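Local coordinates for diacylglycerol kinase (Bacillus anthracis, PDB 3S40), which probably phosphorylates diacylglycerol to phosphatidic acid, with ATP as the phosphate donor, at residues A[126-131]-A[219-224]; A[132-136]-A[278-283]; A[180-184]-A[266-270]; A[210-215]-A[237-243]; A[214-218]-A[255-259]. All blocks are in the same frame, centred on the assembly; numbering follows the deposited sequence.

Contact 1: A[126-131]-A[219-224]; sequences KPVDVA and CDDGTL
Two carboxylates, Asp-129 on strand 125-133 and Asp-220 on the loop facing it, are met in different ways. Asp-129 receives Gly-222 N on the syn side of OD2 at 2.8 Å, only 17° out of the carboxylate plane, while its OD1 takes a hydrogen bond from Gly-291 N on strand 284-296. With both oxygens engaged, the group's rotation is fixed. At Asp-220, Lys-126 NZ comes down on OD2 from above the plane, 60° out of it, closing a salt bridge of 2.9 Å. The lysine reaches this point because its chain is extended beyond CG and crosses the aspartate at about a right angle. Water 1 donates to the same OD2 and to Pro-127 O. The backbone adds one bond, Asp-129 N to Cys-219 O, 2.9 Å. Gripped by strand 125-133 of a six-stranded antiparallel sheet, the loop turns through an Asx turn, in which Asp-221 OD2 accepts Thr-223 N at 3.1 Å; OD1 of Asp-221 pairs with Lys-258. Apolar contacts flank the polar centre: Val-128 CG1 lies 4.2 Å from Cys-219 SG, and Ala-131 CB is 4.2 Å from Leu-224 CD2, beside Ile-286 and Leu-288.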
# COMPACT_ATOMS: atom_id res chain seq x y z
N LYS A 126 -6.40 12.53 4.76
CA LYS A 126 -5.44 13.15 3.85
C LYS A 126 -5.46 12.46 2.50
O LYS A 126 -5.90 11.30 2.39
CB LYS A 126 -4.02 13.15 4.43
CG LYS A 126 -3.35 11.79 4.45
CD LYS A 126 -1.91 11.96 4.91
CE LYS A 126 -1.10 10.70 4.71
NZ LYS A 126 0.36 11.03 4.64
N PRO A 127 -5.02 13.18 1.46
CA PRO A 127 -4.95 12.60 0.12
C PRO A 127 -3.76 11.69 0.02
O PRO A 127 -2.72 11.96 0.62
CB PRO A 127 -4.79 13.82 -0.80
CG PRO A 127 -4.33 14.92 0.07
CD PRO A 127 -4.78 14.63 1.47
N VAL A 128 -3.93 10.61 -0.72
CA VAL A 128 -2.89 9.60 -0.86
C VAL A 128 -2.79 9.28 -2.34
O VAL A 128 -3.81 9.23 -3.03
CB VAL A 128 -3.26 8.34 -0.04
CG1 VAL A 128 -2.33 7.19 -0.37
CG2 VAL A 128 -3.23 8.67 1.45
N ASP A 129 -1.57 9.11 -2.83
CA ASP A 129 -1.37 8.82 -4.25
C ASP A 129 -1.56 7.32 -4.52
O ASP A 129 -1.27 6.49 -3.66
CB ASP A 129 0.04 9.25 -4.72
CG ASP A 129 0.39 10.71 -4.34
OD1 ASP A 129 -0.54 11.54 -4.15
OD2 ASP A 129 1.61 11.01 -4.24
N VAL A 130 -2.02 6.99 -5.73
CA VAL A 130 -2.20 5.61 -6.12
C VAL A 130 -1.47 5.37 -7.43
O VAL A 130 -1.65 6.11 -8.40
CB VAL A 130 -3.70 5.29 -6.33
CG1 VAL A 130 -3.88 3.91 -6.96
CG2 VAL A 130 -4.47 5.44 -5.01
N ALA A 131 -0.67 4.31 -7.47
CA ALA A 131 0.13 4.02 -8.65
C ALA A 131 -0.65 3.20 -9.68
O ALA A 131 -1.60 2.50 -9.34
CB ALA A 131 1.43 3.29 -8.24
N CYS A 219 3.95 8.19 0.51
CA CYS A 219 2.75 7.81 -0.23
C CYS A 219 2.03 9.01 -0.87
O CYS A 219 1.11 8.83 -1.67
CB CYS A 219 1.76 7.05 0.68
SG CYS A 219 1.03 8.09 1.99
N ASP A 220 2.43 10.23 -0.50
CA ASP A 220 1.71 11.44 -0.92
C ASP A 220 2.61 12.58 -1.45
O ASP A 220 2.19 13.75 -1.43
CB ASP A 220 0.88 11.97 0.25
CG ASP A 220 1.73 12.31 1.46
OD1 ASP A 220 2.96 12.07 1.40
OD2 ASP A 220 1.18 12.80 2.48
N ASP A 221 3.82 12.27 -1.90
CA ASP A 221 4.69 13.34 -2.42
C ASP A 221 4.60 13.54 -3.94
O ASP A 221 5.37 14.31 -4.52
CB ASP A 221 6.13 13.16 -1.96
CG ASP A 221 6.83 11.97 -2.62
OD1 ASP A 221 8.03 11.78 -2.31
OD2 ASP A 221 6.19 11.24 -3.42
N GLY A 222 3.66 12.87 -4.59
CA GLY A 222 3.42 13.07 -6.01
C GLY A 222 4.40 12.40 -6.95
O GLY A 222 4.38 12.63 -8.16
N THR A 223 5.28 11.57 -6.40
CA THR A 223 6.22 10.82 -7.24
C THR A 223 6.33 9.39 -6.76
O THR A 223 5.88 9.05 -5.66
CB THR A 223 7.64 11.44 -7.26
OG1 THR A 223 8.26 11.25 -5.98
CG2 THR A 223 7.61 12.93 -7.60
N LEU A 224 6.94 8.56 -7.60
CA LEU A 224 7.26 7.19 -7.28
C LEU A 224 8.76 7.07 -7.11
O LEU A 224 9.52 7.83 -7.73
CB LEU A 224 6.83 6.30 -8.44
CG LEU A 224 5.31 6.22 -8.54
CD1 LEU A 224 4.88 5.32 -9.68
CD2 LEU A 224 4.77 5.70 -7.21
O HOH W 1 -1.30 14.08 1.79

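Contact 2: A[132-136]-A[278-283]; sequences KANGQ and SSLHTP
Leu-280 points its forked end into the turn 133-136, and the two methyls divide the work. CD2 lies 3.5 Å from Asn-134 CB and equally near Ala-133 O, whereas CD1 sits 4.0 Å from Ala-133 CB and 3.8 Å from Gln-136 CG. Gln-136 runs at a slant to the leucine: CG is anti to the backbone N (chi1 162°), which lays CB and CG against CD1, and the bend at chi2 (75°) then turns the amide off the methyl. That amide's NE2 is hydrogen-bonded to Asn-81 OD1.

Asn-134 is oriented quite differently. Its amide reaches past Leu-280 to the cis-proline end of segment 278-283, where ND2 donates to Pro-283 O over 3.2 Å. The bond is nearly straight, with an N-H...O angle of 172°; it lies in the carbonyl plane on a lone pair, and also in the amide plane of Asn-134. OD1 of the same amide accepts from Gln-285 N, so both ends are held and the flip of the group is defined.

The turn itself is a two-residue beta hairpin joining strands 125-133 and 136-138. It is closed by Ala-133 N to Gln-136 O (2.6 Å) and Gln-136 N to Ala-133 O (2.8 Å), with left-handed backbone angles at Asn-134 and Gly-135, near those of a type I' turn. Segment 278-283 carries the short, weakly bonded edge strand 280-281 of the other six-stranded sheet. The chemistry is therefore split: dispersion contacts around one leucine bring the hairpin and edge strand together, and the Asn-134 to Pro-283 bond adds a directional constraint, alongside the bonds to Gln-285, at the solvent-facing margin.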
# COMPACT_ATOMS: atom_id res chain seq x y z
N LYS A 132 -0.23 3.31 -10.95
CA LYS A 132 -0.76 2.48 -12.03
C LYS A 132 0.36 1.87 -12.87
O LYS A 132 1.14 2.58 -13.50
CB LYS A 132 -1.64 3.31 -12.96
CG LYS A 132 -3.08 2.85 -13.02
CD LYS A 132 -3.68 3.12 -14.39
CE LYS A 132 -5.12 3.61 -14.27
NZ LYS A 132 -5.83 3.60 -15.59
N ALA A 133 0.41 0.54 -12.89
CA ALA A 133 1.38 -0.17 -13.73
C ALA A 133 0.66 -0.97 -14.82
O ALA A 133 -0.11 -1.87 -14.51
CB ALA A 133 2.25 -1.07 -12.87
N ASN A 134 0.92 -0.64 -16.08
CA ASN A 134 0.21 -1.28 -17.19
C ASN A 134 -1.28 -1.38 -16.87
O ASN A 134 -1.86 -2.46 -16.94
CB ASN A 134 0.76 -2.69 -17.49
CG ASN A 134 2.14 -2.66 -18.14
OD1 ASN A 134 2.61 -1.61 -18.57
ND2 ASN A 134 2.77 -3.84 -18.25
N GLY A 135 -1.89 -0.26 -16.49
CA GLY A 135 -3.31 -0.24 -16.15
C GLY A 135 -3.72 -1.17 -15.02
O GLY A 135 -4.82 -1.74 -15.03
N GLN A 136 -2.83 -1.34 -14.05
CA GLN A 136 -3.13 -2.07 -12.82
C GLN A 136 -2.74 -1.15 -11.65
O GLN A 136 -1.65 -0.56 -11.65
CB GLN A 136 -2.32 -3.36 -12.80
CG GLN A 136 -2.18 -4.00 -11.43
CD GLN A 136 -3.44 -4.68 -10.96
OE1 GLN A 136 -3.67 -5.86 -11.24
NE2 GLN A 136 -4.28 -3.94 -10.25
N SER A 278 -1.62 -11.06 -8.26
CA SER A 278 -1.61 -10.10 -9.36
C SER A 278 -0.67 -10.53 -10.49
O SER A 278 0.33 -11.21 -10.26
CB SER A 278 -1.22 -8.71 -8.85
OG SER A 278 -2.18 -8.24 -7.91
N SER A 279 -1.00 -10.12 -11.71
CA SER A 279 -0.29 -10.61 -12.89
C SER A 279 0.17 -9.52 -13.85
O SER A 279 -0.60 -9.05 -14.69
CB SER A 279 -1.17 -11.61 -13.65
OG SER A 279 -2.30 -10.95 -14.19
N LEU A 280 1.42 -9.11 -13.71
CA LEU A 280 2.04 -8.23 -14.69
C LEU A 280 3.36 -8.83 -15.10
O LEU A 280 3.77 -9.88 -14.60
CB LEU A 280 2.26 -6.83 -14.11
CG LEU A 280 1.02 -5.95 -13.89
CD1 LEU A 280 1.28 -4.91 -12.80
CD2 LEU A 280 0.59 -5.28 -15.18
N HIS A 281 4.04 -8.16 -16.02
CA HIS A 281 5.35 -8.60 -16.47
C HIS A 281 5.90 -7.54 -17.39
O HIS A 281 5.14 -6.79 -18.01
CB HIS A 281 5.23 -9.93 -17.20
CG HIS A 281 4.25 -9.90 -18.33
ND1 HIS A 281 4.44 -9.14 -19.46
CD2 HIS A 281 3.05 -10.51 -18.48
CE1 HIS A 281 3.41 -9.29 -20.27
NE2 HIS A 281 2.55 -10.12 -19.70
N THR A 282 7.23 -7.47 -17.48
CA THR A 282 7.88 -6.51 -18.37
C THR A 282 7.52 -6.78 -19.83
O THR A 282 7.17 -7.90 -20.18
CB THR A 282 9.43 -6.55 -18.20
OG1 THR A 282 9.89 -7.90 -18.30
CG2 THR A 282 9.83 -5.97 -16.85
N PRO A 283 7.60 -5.74 -20.69
CA PRO A 283 7.91 -4.36 -20.30
C PRO A 283 6.72 -3.72 -19.59
O PRO A 283 5.63 -4.30 -19.60
CB PRO A 283 8.17 -3.67 -21.65
CG PRO A 283 7.37 -4.46 -22.63
CD PRO A 283 7.44 -5.89 -22.14

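Contact 3: A[180-184]-A[266-270]; sequences TFPVK and TEEEK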
# COMPACT_ATOMS: atom_id res chain seq x y z
N THR A 180 21.53 -12.19 -11.67
CA THR A 180 21.44 -10.82 -12.17
C THR A 180 20.79 -10.79 -13.55
O THR A 180 20.86 -11.76 -14.30
CB THR A 180 22.83 -10.14 -12.26
OG1 THR A 180 23.44 -10.46 -13.51
CG2 THR A 180 23.72 -10.61 -11.12
N PHE A 181 20.14 -9.68 -13.87
CA PHE A 181 19.47 -9.51 -15.16
C PHE A 181 19.57 -8.06 -15.61
O PHE A 181 19.55 -7.14 -14.79
CB PHE A 181 18.01 -9.93 -15.07
CG PHE A 181 17.22 -9.13 -14.08
CD1 PHE A 181 16.69 -7.89 -14.43
CD2 PHE A 181 17.01 -9.60 -12.79
CE1 PHE A 181 15.96 -7.14 -13.52
CE2 PHE A 181 16.28 -8.86 -11.87
CZ PHE A 181 15.76 -7.63 -12.23
N PRO A 182 19.68 -7.84 -16.93
CA PRO A 182 19.79 -6.50 -17.49
C PRO A 182 18.44 -5.78 -17.52
O PRO A 182 17.39 -6.39 -17.74
CB PRO A 182 20.27 -6.76 -18.92
CG PRO A 182 19.70 -8.08 -19.26
CD PRO A 182 19.70 -8.88 -17.98
N VAL A 183 18.49 -4.47 -17.31
CA VAL A 183 17.30 -3.65 -17.24
C VAL A 183 17.59 -2.31 -17.88
O VAL A 183 18.72 -1.82 -17.87
CB VAL A 183 16.83 -3.44 -15.77
CG1 VAL A 183 17.73 -2.41 -15.06
CG2 VAL A 183 15.38 -3.00 -15.72
N LYS A 184 16.54 -1.74 -18.46
CA LYS A 184 16.61 -0.42 -19.06
C LYS A 184 15.44 0.36 -18.47
O LYS A 184 14.30 -0.10 -18.54
CB LYS A 184 16.46 -0.54 -20.58
CG LYS A 184 17.04 0.61 -21.37
CD LYS A 184 17.12 0.27 -22.85
CE LYS A 184 17.49 -1.20 -23.08
NZ LYS A 184 18.74 -1.62 -22.40
N THR A 266 13.18 -5.05 -19.90
CA THR A 266 14.17 -6.08 -19.62
C THR A 266 14.58 -6.81 -20.89
O THR A 266 13.94 -6.67 -21.94
CB THR A 266 13.61 -7.13 -18.66
OG1 THR A 266 12.36 -7.61 -19.17
CG2 THR A 266 13.38 -6.52 -17.28
N GLU A 267 15.63 -7.62 -20.78
CA GLU A 267 16.11 -8.45 -21.88
C GLU A 267 15.06 -9.49 -22.26
O GLU A 267 14.65 -9.57 -23.42
CB GLU A 267 17.39 -9.17 -21.46
CG GLU A 267 18.29 -9.58 -22.62
CD GLU A 267 18.97 -8.40 -23.28
OE1 GLU A 267 18.93 -7.28 -22.70
OE2 GLU A 267 19.54 -8.57 -24.38
N GLU A 268 14.65 -10.29 -21.28
CA GLU A 268 13.57 -11.23 -21.46
C GLU A 268 12.43 -10.86 -20.53
O GLU A 268 12.67 -10.40 -19.42
CB GLU A 268 14.03 -12.65 -21.12
CG GLU A 268 15.01 -13.25 -22.08
CD GLU A 268 15.34 -14.69 -21.72
OE1 GLU A 268 15.28 -15.56 -22.61
OE2 GLU A 268 15.65 -14.94 -20.54
N GLU A 269 11.20 -11.07 -20.98
CA GLU A 269 10.05 -10.88 -20.10
C GLU A 269 10.33 -11.45 -18.71
O GLU A 269 10.83 -12.57 -18.57
CB GLU A 269 8.83 -11.57 -20.70
CG GLU A 269 7.66 -11.67 -19.76
CD GLU A 269 6.36 -11.97 -20.49
OE1 GLU A 269 6.26 -11.64 -21.70
OE2 GLU A 269 5.44 -12.52 -19.85
N LYS A 270 10.04 -10.65 -17.68
CA LYS A 270 10.09 -11.11 -16.29
C LYS A 270 8.73 -10.88 -15.62
O LYS A 270 7.94 -10.06 -16.07
CB LYS A 270 11.20 -10.40 -15.51
CG LYS A 270 12.60 -10.58 -16.09
CD LYS A 270 13.67 -9.93 -15.22
CE LYS A 270 13.91 -10.73 -13.94
NZ LYS A 270 14.70 -11.97 -14.17
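The hydroxyl of Thr-266, a residue whose CA lies 3.7 Å from Pro-182 O, is gripped by two groups. OG1 donates to Glu-268 O over 2.8 Å, approaching from above the carbonyl plane, 62° out of it, and is also hydrogen-bonded to Thr-282 OG1. The loop 266-270 is thereby held curled as it leaves strand 261-266 for strand 271-274, crossing between the two sheets of a probable NAD kinase-like beta sandwich. Its far end returns to strand 181-187 through Lys-270, whose chain bends at chi3 (73°) and again at chi4, laying the terminal carbons across one face of the Phe-181 ring. CE stands 3.6 Å from the ring centroid, a CH-pi contact over the face. NZ, 4.1 Å from that centroid and 34° off the ring normal, makes an off-centre cation-pi contact. On the next residue, Pro-182 CG packs 3.4 Å from Glu-267 CB, the two side chains crossing at about a right angle. Val-183 CG2 and Thr-266 CG2, 4.3 Å apart, complete the join. With no hydrogen bond between the segments, their cohesion rests on methylene and ring contacts, to which the lysine charge probably adds a modest electrostatic pull on the ring.

Contact 4: A[210-215]-A[237-243]; sequences IPSFIP and FKDYIGK
Phe-213 can be followed outward from CB, which sits 4.3 Å from Tyr-240 CB and about as far from Ile-241 CA, just where helix 234-240 ends. From there chi1 of 54° places CG between the backbone N and the carbonyl carbon and turns the ring toward Phe-237. Phe-237 CE1 lies over the ring face, displaced toward its rim: it is 3.9 Å from CG, 3.6 Å from CD1 and 3.7 Å from CE1 of Phe-213. At the tip, Phe-213 CZ is 4.1 Å from Phe-237 CZ. The planes meet at 88° with centroids 5.0 Å apart, an edge-to-face stack in which Phe-237 supplies the edge.

The backbone carbonyl of Phe-213 meets a second aromatic: its O lies in plane at the edge of the Tyr-240 ring, 3.5 Å from CD2. Pro-215 CG packs against CE2 of the same tyrosine, whose hydroxyl is hydrogen-bonded to Ser-249 N. Water 2 bridges Pro-211 O and Lys-243 O, joining the loop to the type II turn Tyr-240 to Lys-243; its bond from Gly-242 N is weak.

Segment 210-215, itself shaped by an ST turn from Ser-212 OG to Ile-214 N, thus packs against the C-terminal end of helix 234-240. Phe-237 continues inward to Phe-227 and Val-229 of strand 224-230, Leu-198 and Ile-254, while Phe-213 rests on Met-200 of strand 198-202, so the helix and loop cover this sheet together.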
# COMPACT_ATOMS: atom_id res chain seq x y z
N ILE A 210 7.68 -3.56 8.35
CA ILE A 210 8.71 -2.61 8.80
C ILE A 210 8.94 -1.48 7.81
O ILE A 210 8.55 -1.55 6.64
CB ILE A 210 10.07 -3.31 9.04
CG1 ILE A 210 10.63 -3.83 7.70
CG2 ILE A 210 9.92 -4.42 10.10
CD1 ILE A 210 11.95 -4.57 7.81
N PRO A 211 9.60 -0.41 8.27
CA PRO A 211 9.83 0.72 7.38
C PRO A 211 10.47 0.25 6.07
O PRO A 211 11.33 -0.62 6.07
CB PRO A 211 10.79 1.61 8.18
CG PRO A 211 10.47 1.27 9.62
CD PRO A 211 10.19 -0.20 9.61
N SER A 212 10.00 0.82 4.96
CA SER A 212 10.53 0.51 3.65
C SER A 212 12.04 0.74 3.62
O SER A 212 12.53 1.74 4.16
CB SER A 212 9.86 1.42 2.61
OG SER A 212 10.54 1.37 1.37
N PHE A 213 12.76 -0.17 2.97
CA PHE A 213 14.20 0.02 2.77
C PHE A 213 14.53 1.07 1.70
O PHE A 213 15.70 1.42 1.51
CB PHE A 213 14.86 -1.33 2.44
CG PHE A 213 14.24 -2.05 1.27
CD1 PHE A 213 14.42 -1.59 -0.02
CD2 PHE A 213 13.49 -3.21 1.48
CE1 PHE A 213 13.88 -2.25 -1.10
CE2 PHE A 213 12.93 -3.89 0.40
CZ PHE A 213 13.12 -3.41 -0.90
N ILE A 214 13.52 1.58 1.00
CA ILE A 214 13.72 2.69 0.06
C ILE A 214 13.71 4.02 0.81
O ILE A 214 12.71 4.38 1.44
CB ILE A 214 12.63 2.70 -1.04
CG1 ILE A 214 12.56 1.34 -1.74
CG2 ILE A 214 12.88 3.83 -2.08
CD1 ILE A 214 11.45 1.26 -2.82
N PRO A 215 14.84 4.76 0.76
CA PRO A 215 14.94 6.00 1.53
C PRO A 215 13.97 7.08 1.06
O PRO A 215 13.76 7.28 -0.13
CB PRO A 215 16.40 6.45 1.31
CG PRO A 215 17.11 5.21 0.86
CD PRO A 215 16.09 4.46 0.04
N PHE A 237 22.87 -3.41 0.20
CA PHE A 237 21.43 -3.50 0.29
C PHE A 237 20.99 -4.24 1.55
O PHE A 237 19.97 -3.90 2.16
CB PHE A 237 20.87 -4.21 -0.94
CG PHE A 237 19.43 -4.57 -0.82
CD1 PHE A 237 18.47 -3.59 -0.66
CD2 PHE A 237 19.04 -5.89 -0.88
CE1 PHE A 237 17.14 -3.93 -0.55
CE2 PHE A 237 17.71 -6.23 -0.78
CZ PHE A 237 16.76 -5.25 -0.61
N LYS A 238 21.76 -5.25 1.93
CA LYS A 238 21.48 -5.98 3.16
C LYS A 238 21.49 -5.02 4.34
O LYS A 238 20.71 -5.17 5.29
CB LYS A 238 22.49 -7.12 3.36
CG LYS A 238 22.21 -8.34 2.48
CD LYS A 238 23.49 -8.98 1.97
CE LYS A 238 24.30 -9.61 3.09
NZ LYS A 238 25.59 -10.18 2.58
N ASP A 239 22.36 -4.01 4.26
CA ASP A 239 22.48 -3.02 5.31
C ASP A 239 21.27 -2.08 5.43
O ASP A 239 20.86 -1.74 6.53
CB ASP A 239 23.77 -2.21 5.14
CG ASP A 239 24.99 -2.94 5.66
OD1 ASP A 239 24.84 -3.71 6.63
OD2 ASP A 239 26.09 -2.75 5.09
N TYR A 240 20.72 -1.68 4.29
CA TYR A 240 19.52 -0.84 4.26
C TYR A 240 18.32 -1.47 5.00
O TYR A 240 17.50 -0.75 5.56
CB TYR A 240 19.09 -0.56 2.82
CG TYR A 240 19.86 0.53 2.12
CD1 TYR A 240 21.24 0.60 2.19
CD2 TYR A 240 19.18 1.48 1.35
CE1 TYR A 240 21.94 1.60 1.53
CE2 TYR A 240 19.86 2.47 0.69
CZ TYR A 240 21.24 2.54 0.78
OH TYR A 240 21.91 3.54 0.12
N ILE A 241 18.22 -2.80 4.97
CA ILE A 241 17.03 -3.48 5.49
C ILE A 241 16.85 -3.33 7.00
O ILE A 241 17.78 -3.57 7.77
CB ILE A 241 17.02 -4.97 5.11
CG1 ILE A 241 16.99 -5.13 3.59
CG2 ILE A 241 15.83 -5.69 5.77
CD1 ILE A 241 17.22 -6.54 3.12
N GLY A 242 15.66 -2.91 7.41
CA GLY A 242 15.38 -2.63 8.81
C GLY A 242 15.35 -1.15 9.14
O GLY A 242 14.46 -0.67 9.86
N LYS A 243 16.31 -0.41 8.59
CA LYS A 243 16.48 1.01 8.89
C LYS A 243 15.50 1.93 8.15
O LYS A 243 15.06 1.63 7.03
CB LYS A 243 17.91 1.44 8.58
CG LYS A 243 18.96 0.58 9.26
CD LYS A 243 20.35 1.17 9.12
CE LYS A 243 21.38 0.29 9.81
NZ LYS A 243 21.33 -1.10 9.27
O HOH W 2 14.16 -0.86 6.17

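Contact 5: A[214-218]-A[255-259]; sequences IPNVK and FHVKA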
# COMPACT_ATOMS: atom_id res chain seq x y z
N ILE A 214 13.52 1.58 1.00
CA ILE A 214 13.72 2.69 0.06
C ILE A 214 13.71 4.02 0.81
O ILE A 214 12.71 4.38 1.44
CB ILE A 214 12.63 2.70 -1.04
CG1 ILE A 214 12.56 1.34 -1.74
CG2 ILE A 214 12.88 3.83 -2.08
CD1 ILE A 214 11.45 1.26 -2.82
N PRO A 215 14.84 4.76 0.76
CA PRO A 215 14.94 6.00 1.53
C PRO A 215 13.97 7.08 1.06
O PRO A 215 13.76 7.28 -0.13
CB PRO A 215 16.40 6.45 1.31
CG PRO A 215 17.11 5.21 0.86
CD PRO A 215 16.09 4.46 0.04
N ASN A 216 13.37 7.76 2.03
CA ASN A 216 12.39 8.80 1.78
C ASN A 216 11.25 8.50 0.80
O ASN A 216 10.73 9.40 0.17
CB ASN A 216 13.05 10.13 1.39
CG ASN A 216 12.15 11.34 1.66
OD1 ASN A 216 11.47 11.39 2.69
ND2 ASN A 216 12.12 12.29 0.72
N VAL A 217 10.84 7.24 0.66
CA VAL A 217 9.63 6.99 -0.12
C VAL A 217 8.45 7.57 0.68
O VAL A 217 8.44 7.49 1.90
CB VAL A 217 9.44 5.49 -0.41
CG1 VAL A 217 9.57 4.69 0.89
CG2 VAL A 217 8.11 5.23 -1.11
N LYS A 218 7.48 8.18 -0.00
CA LYS A 218 6.31 8.79 0.65
C LYS A 218 5.07 8.46 -0.16
O LYS A 218 5.13 8.47 -1.40
CB LYS A 218 6.43 10.31 0.69
CG LYS A 218 7.58 10.87 1.49
CD LYS A 218 7.32 10.79 2.98
CE LYS A 218 8.49 11.42 3.74
NZ LYS A 218 8.39 11.29 5.22
N PHE A 255 20.94 2.22 -7.36
CA PHE A 255 20.36 3.37 -8.05
C PHE A 255 19.00 3.72 -7.44
O PHE A 255 18.13 2.87 -7.32
CB PHE A 255 20.22 3.08 -9.54
CG PHE A 255 19.61 4.22 -10.32
CD1 PHE A 255 20.30 5.41 -10.49
CD2 PHE A 255 18.35 4.09 -10.89
CE1 PHE A 255 19.75 6.45 -11.22
CE2 PHE A 255 17.79 5.14 -11.62
CZ PHE A 255 18.48 6.32 -11.78
N HIS A 256 18.82 4.98 -7.06
CA HIS A 256 17.57 5.44 -6.49
C HIS A 256 17.23 6.80 -7.04
O HIS A 256 18.02 7.74 -6.92
CB HIS A 256 17.68 5.52 -4.97
CG HIS A 256 16.44 6.06 -4.31
ND1 HIS A 256 16.47 6.67 -3.07
CD2 HIS A 256 15.15 6.07 -4.71
CE1 HIS A 256 15.24 7.04 -2.74
NE2 HIS A 256 14.42 6.69 -3.72
N VAL A 257 16.07 6.91 -7.67
CA VAL A 257 15.62 8.20 -8.15
C VAL A 257 14.11 8.30 -7.96
O VAL A 257 13.42 7.29 -7.82
CB VAL A 257 15.96 8.40 -9.64
CG1 VAL A 257 15.08 7.52 -10.52
CG2 VAL A 257 15.78 9.86 -10.02
N LYS A 258 13.61 9.53 -7.94
CA LYS A 258 12.17 9.75 -7.89
C LYS A 258 11.68 10.22 -9.24
O LYS A 258 12.29 11.07 -9.86
CB LYS A 258 11.83 10.78 -6.81
CG LYS A 258 11.75 10.16 -5.41
CD LYS A 258 11.89 11.22 -4.33
CE LYS A 258 11.65 10.63 -2.95
NZ LYS A 258 10.21 10.27 -2.77
N ALA A 259 10.57 9.66 -9.71
CA ALA A 259 10.04 10.06 -11.01
C ALA A 259 8.52 9.90 -11.09
O ALA A 259 7.94 9.14 -10.32
CB ALA A 259 10.72 9.27 -12.12
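His-256 carries CG anti to its own backbone nitrogen (chi1 176°), which sends the imidazole from strand 254-259 toward the loop at Ile-214 and Pro-215. Lys-258, two residues along, runs extended until a bend at chi4 (-69°) turns NZ onto the carbonyl of Asn-216. The histidine presents its edge to Pro-215: CE1 lies only 3.0 Å from Pro-215 O, close to the ring plane. Pro-215 CD is 3.8 Å from ND1, the proline and imidazole sliding past each other in opposite directions. Ile-214 CG2 approaches NE2 obliquely at 3.6 Å. Lys-258 NZ donates to Asn-216 O over 3.1 Å, tilted 33° from the carbonyl plane, and the lysine crosses the asparagine side chain at about a right angle.

These two side chains grip a type II turn from Ile-214 to Val-217, with Asn-216 in left-handed backbone angles, and so tie the loop leading into strand 224-230 to the edge strand 254-259 of its own sheet.

Acidic groups complete the arrangement. ND1 of His-256 is bonded to Asp-248 OD1 and NE2 to Asp-225 OD1, which fixes the ring's flip and would tend to stabilise a protonated imidazole. Lys-258 NZ forms salt bridges with Asp-221 and Asp-225, so the Asn-216 carbonyl is its third acceptor. Asp-225 thus serves both residues, and the loop is held by a shared charge network as well as by the direct bond.

From the N terminus, strand 125-133 and the turn after it open contacts 1 and 2, and strand 181-187 opens contact 3. Strand 210-211 and the loop after it open contacts 4 and 5, which share Ile-214 and Pro-215, and that loop closes contact 1 at 219-224. Contact 1 therefore crosses all the others. Helix 234-240 then closes contact 4, strand 254-259 contact 5, segment 266-270 contact 3 and segment 278-283 contact 2, so contact 2 encloses contact 3, and contact 3 encloses contacts 4 and 5. Contacts 1 and 5 meet through Asp-221 and Lys-258, contacts 2 and 3 through Thr-282 and Thr-266; together they bind the two six-stranded sheets, the long loop and helix 234-240.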